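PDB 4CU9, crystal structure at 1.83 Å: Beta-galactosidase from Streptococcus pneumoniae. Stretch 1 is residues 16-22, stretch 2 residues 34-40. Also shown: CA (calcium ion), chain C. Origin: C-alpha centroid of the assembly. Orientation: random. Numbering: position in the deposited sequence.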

# COMPACT_ATOMS: atom_id res chain seq x y z
N SER A 16 -2.40 -3.40 -16.40
CA SER A 16 -2.56 -2.11 -15.72
C SER A 16 -1.81 -2.04 -14.37
O SER A 16 -0.97 -2.90 -14.07
CB SER A 16 -4.05 -1.86 -15.49
OG SER A 16 -4.26 -0.52 -15.07
N ASN A 17 -2.11 -1.02 -13.56
CA ASN A 17 -1.37 -0.80 -12.31
C ASN A 17 -1.33 -2.02 -11.41
O ASN A 17 -2.31 -2.80 -11.31
CB ASN A 17 -1.94 0.35 -11.49
CG ASN A 17 -1.95 1.69 -12.22
OD1 ASN A 17 -1.15 1.97 -13.12
ND2 ASN A 17 -2.81 2.57 -11.74
N GLN A 18 -0.19 -2.20 -10.76
CA GLN A 18 0.07 -3.37 -9.91
C GLN A 18 0.24 -2.98 -8.45
O GLN A 18 1.16 -2.22 -8.12
CB GLN A 18 1.33 -4.10 -10.39
CG GLN A 18 1.67 -5.31 -9.56
CD GLN A 18 0.57 -6.38 -9.63
OE1 GLN A 18 0.31 -6.93 -10.69
NE2 GLN A 18 -0.11 -6.63 -8.52
N ALA A 19 -0.64 -3.51 -7.59
CA ALA A 19 -0.56 -3.25 -6.19
C ALA A 19 0.56 -4.11 -5.64
O ALA A 19 0.87 -5.16 -6.20
CB ALA A 19 -1.87 -3.55 -5.49
N PHE A 20 1.22 -3.61 -4.61
CA PHE A 20 2.29 -4.37 -3.94
C PHE A 20 2.30 -4.12 -2.46
O PHE A 20 1.83 -3.04 -1.98
CB PHE A 20 3.67 -4.10 -4.56
CG PHE A 20 4.18 -2.73 -4.28
CD1 PHE A 20 3.81 -1.68 -5.08
CD2 PHE A 20 4.92 -2.50 -3.15
CE1 PHE A 20 4.26 -0.39 -4.78
CE2 PHE A 20 5.35 -1.23 -2.83
CZ PHE A 20 5.01 -0.19 -3.65
N ALA A 21 2.91 -5.05 -1.72
CA ALA A 21 3.13 -4.90 -0.30
C ALA A 21 4.39 -5.57 0.23
O ALA A 21 4.86 -6.56 -0.33
CB ALA A 21 1.91 -5.37 0.49
N SER A 22 4.95 -4.99 1.27
CA SER A 22 6.08 -5.61 1.97
C SER A 22 5.73 -6.99 2.55
O SER A 22 6.59 -7.88 2.58
CB SER A 22 6.63 -4.67 3.06
OG SER A 22 5.69 -4.36 4.06
CA CA C . -10.62 -3.00 -3.31
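Stretch 2 34-40: RVDYLND

Stretch 2 does not pair with the strand at 18-21 but lies against its side with a tight turn: a 3-10 segment at 35-37, in which Tyr37 N donates to Arg34 O (3.2 Å) and Leu38 N to Val35 O (2.9 Å). The backbones come nearest at Ala19 and Asp36, their CA atoms 5.6 Å apart. Going forward along stretch 2, contacts run back along stretch 1: Val35 reaches Ala21, Asn39 reaches Asn17.

Ala19 points toward the turn, and its small methyl suits so close an approach: CB lies 3.3 Å from Val35 O, 3.9 Å from Leu38 CB and 3.6 Å from Asn39 OD1. Val35, chi1 near 74° (p), places CG2 4.1 Å from Ala19 CB and 3.9 Å from Ala21 CB, so one methyl serves two alanines on the same side of the strand. Between them Phe20 points away, as strand alternation requires, yet its backbone C still lies 3.6 Å from Val35 CG2.

Polar groups secure the end near Asn17. Asn39, chi1 67° (p), points toward the strand and donates from ND2 to Asn17 O at 3.0 Å. Its OD1 accepts from water 2 at 2.8 Å; that water also donates to Asp36 OD1 (2.7 Å) and accepts from Ala19 N (2.9 Å), linking the strand backbone to two side chains of the turn. Gln18 starts away from stretch 2, but with chi1 t and chi2 and chi3 both near 60° it folds back, so that NE2 donates to its neighbour Ala19 O and to Asp36 OD1, each at 2.9 Å. Asp36, chi1 -76° (m), leaves its backbone sideways and brings OD1 to meet it.

Beyond the interface, calcium binds Tyr37 O at 2.2 Å and Asp40 OD1 at 2.4 Å, joining Tyr37, the last residue of the 3-10 segment, to Asp40 three residues on.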

# COMPACT_ATOMS: atom_id res chain seq x y z
N ARG A 34 -5.73 -10.42 -0.07
CA ARG A 34 -4.94 -10.33 -1.29
C ARG A 34 -4.56 -8.88 -1.53
O ARG A 34 -5.39 -7.97 -1.38
CB ARG A 34 -5.74 -10.80 -2.53
CG ARG A 34 -6.23 -12.25 -2.51
CD ARG A 34 -5.08 -13.25 -2.51
NE ARG A 34 -5.56 -14.66 -2.48
CZ ARG A 34 -5.70 -15.43 -1.39
NH1 ARG A 34 -5.36 -15.00 -0.16
NH2 ARG A 34 -6.14 -16.67 -1.54
N VAL A 35 -3.31 -8.65 -1.90
CA VAL A 35 -2.85 -7.29 -2.17
C VAL A 35 -3.53 -6.73 -3.44
O VAL A 35 -3.73 -5.53 -3.58
CB VAL A 35 -1.33 -7.23 -2.31
CG1 VAL A 35 -0.87 -7.82 -3.65
CG2 VAL A 35 -0.85 -5.81 -2.17
N ASP A 36 -3.89 -7.61 -4.35
CA ASP A 36 -4.56 -7.17 -5.57
C ASP A 36 -5.93 -6.57 -5.28
O ASP A 36 -6.46 -5.89 -6.13
CB ASP A 36 -4.65 -8.34 -6.56
CG ASP A 36 -3.29 -8.62 -7.24
OD1 ASP A 36 -2.68 -7.69 -7.82
OD2 ASP A 36 -2.82 -9.79 -7.23
N TYR A 37 -6.50 -6.79 -4.10
CA TYR A 37 -7.75 -6.15 -3.74
C TYR A 37 -7.59 -4.66 -3.45
O TYR A 37 -8.59 -3.95 -3.39
CB TYR A 37 -8.40 -6.82 -2.53
CG TYR A 37 -8.84 -8.25 -2.74
CD1 TYR A 37 -9.23 -8.69 -3.98
CD2 TYR A 37 -8.87 -9.15 -1.68
CE1 TYR A 37 -9.63 -10.01 -4.20
CE2 TYR A 37 -9.31 -10.47 -1.88
CZ TYR A 37 -9.68 -10.89 -3.15
OH TYR A 37 -10.09 -12.19 -3.43
N LEU A 38 -6.34 -4.18 -3.32
CA LEU A 38 -6.07 -2.77 -3.09
C LEU A 38 -6.45 -1.84 -4.24
O LEU A 38 -6.79 -0.69 -3.99
CB LEU A 38 -4.59 -2.52 -2.82
CG LEU A 38 -4.02 -2.91 -1.47
CD1 LEU A 38 -2.56 -2.49 -1.43
CD2 LEU A 38 -4.76 -2.22 -0.35
N ASN A 39 -6.35 -2.32 -5.47
CA ASN A 39 -6.69 -1.46 -6.61
C ASN A 39 -7.65 -2.04 -7.61
O ASN A 39 -7.51 -1.80 -8.81
CB ASN A 39 -5.41 -0.98 -7.32
CG ASN A 39 -4.66 -2.10 -8.00
OD1 ASN A 39 -4.80 -3.24 -7.61
ND2 ASN A 39 -3.86 -1.77 -9.02
N ASP A 40 -8.64 -2.76 -7.12
CA ASP A 40 -9.61 -3.41 -8.02
C ASP A 40 -10.90 -2.59 -8.18
O ASP A 40 -11.85 -3.04 -8.78
CB ASP A 40 -9.92 -4.83 -7.53
CG ASP A 40 -10.58 -4.86 -6.20
OD1 ASP A 40 -10.80 -3.82 -5.53
OD2 ASP A 40 -10.91 -5.95 -5.77
O HOH W 1 -4.53 1.24 -9.80
O HOH W 2 -2.90 -5.06 -8.51
O HOH W 3 -11.73 -4.76 -2.30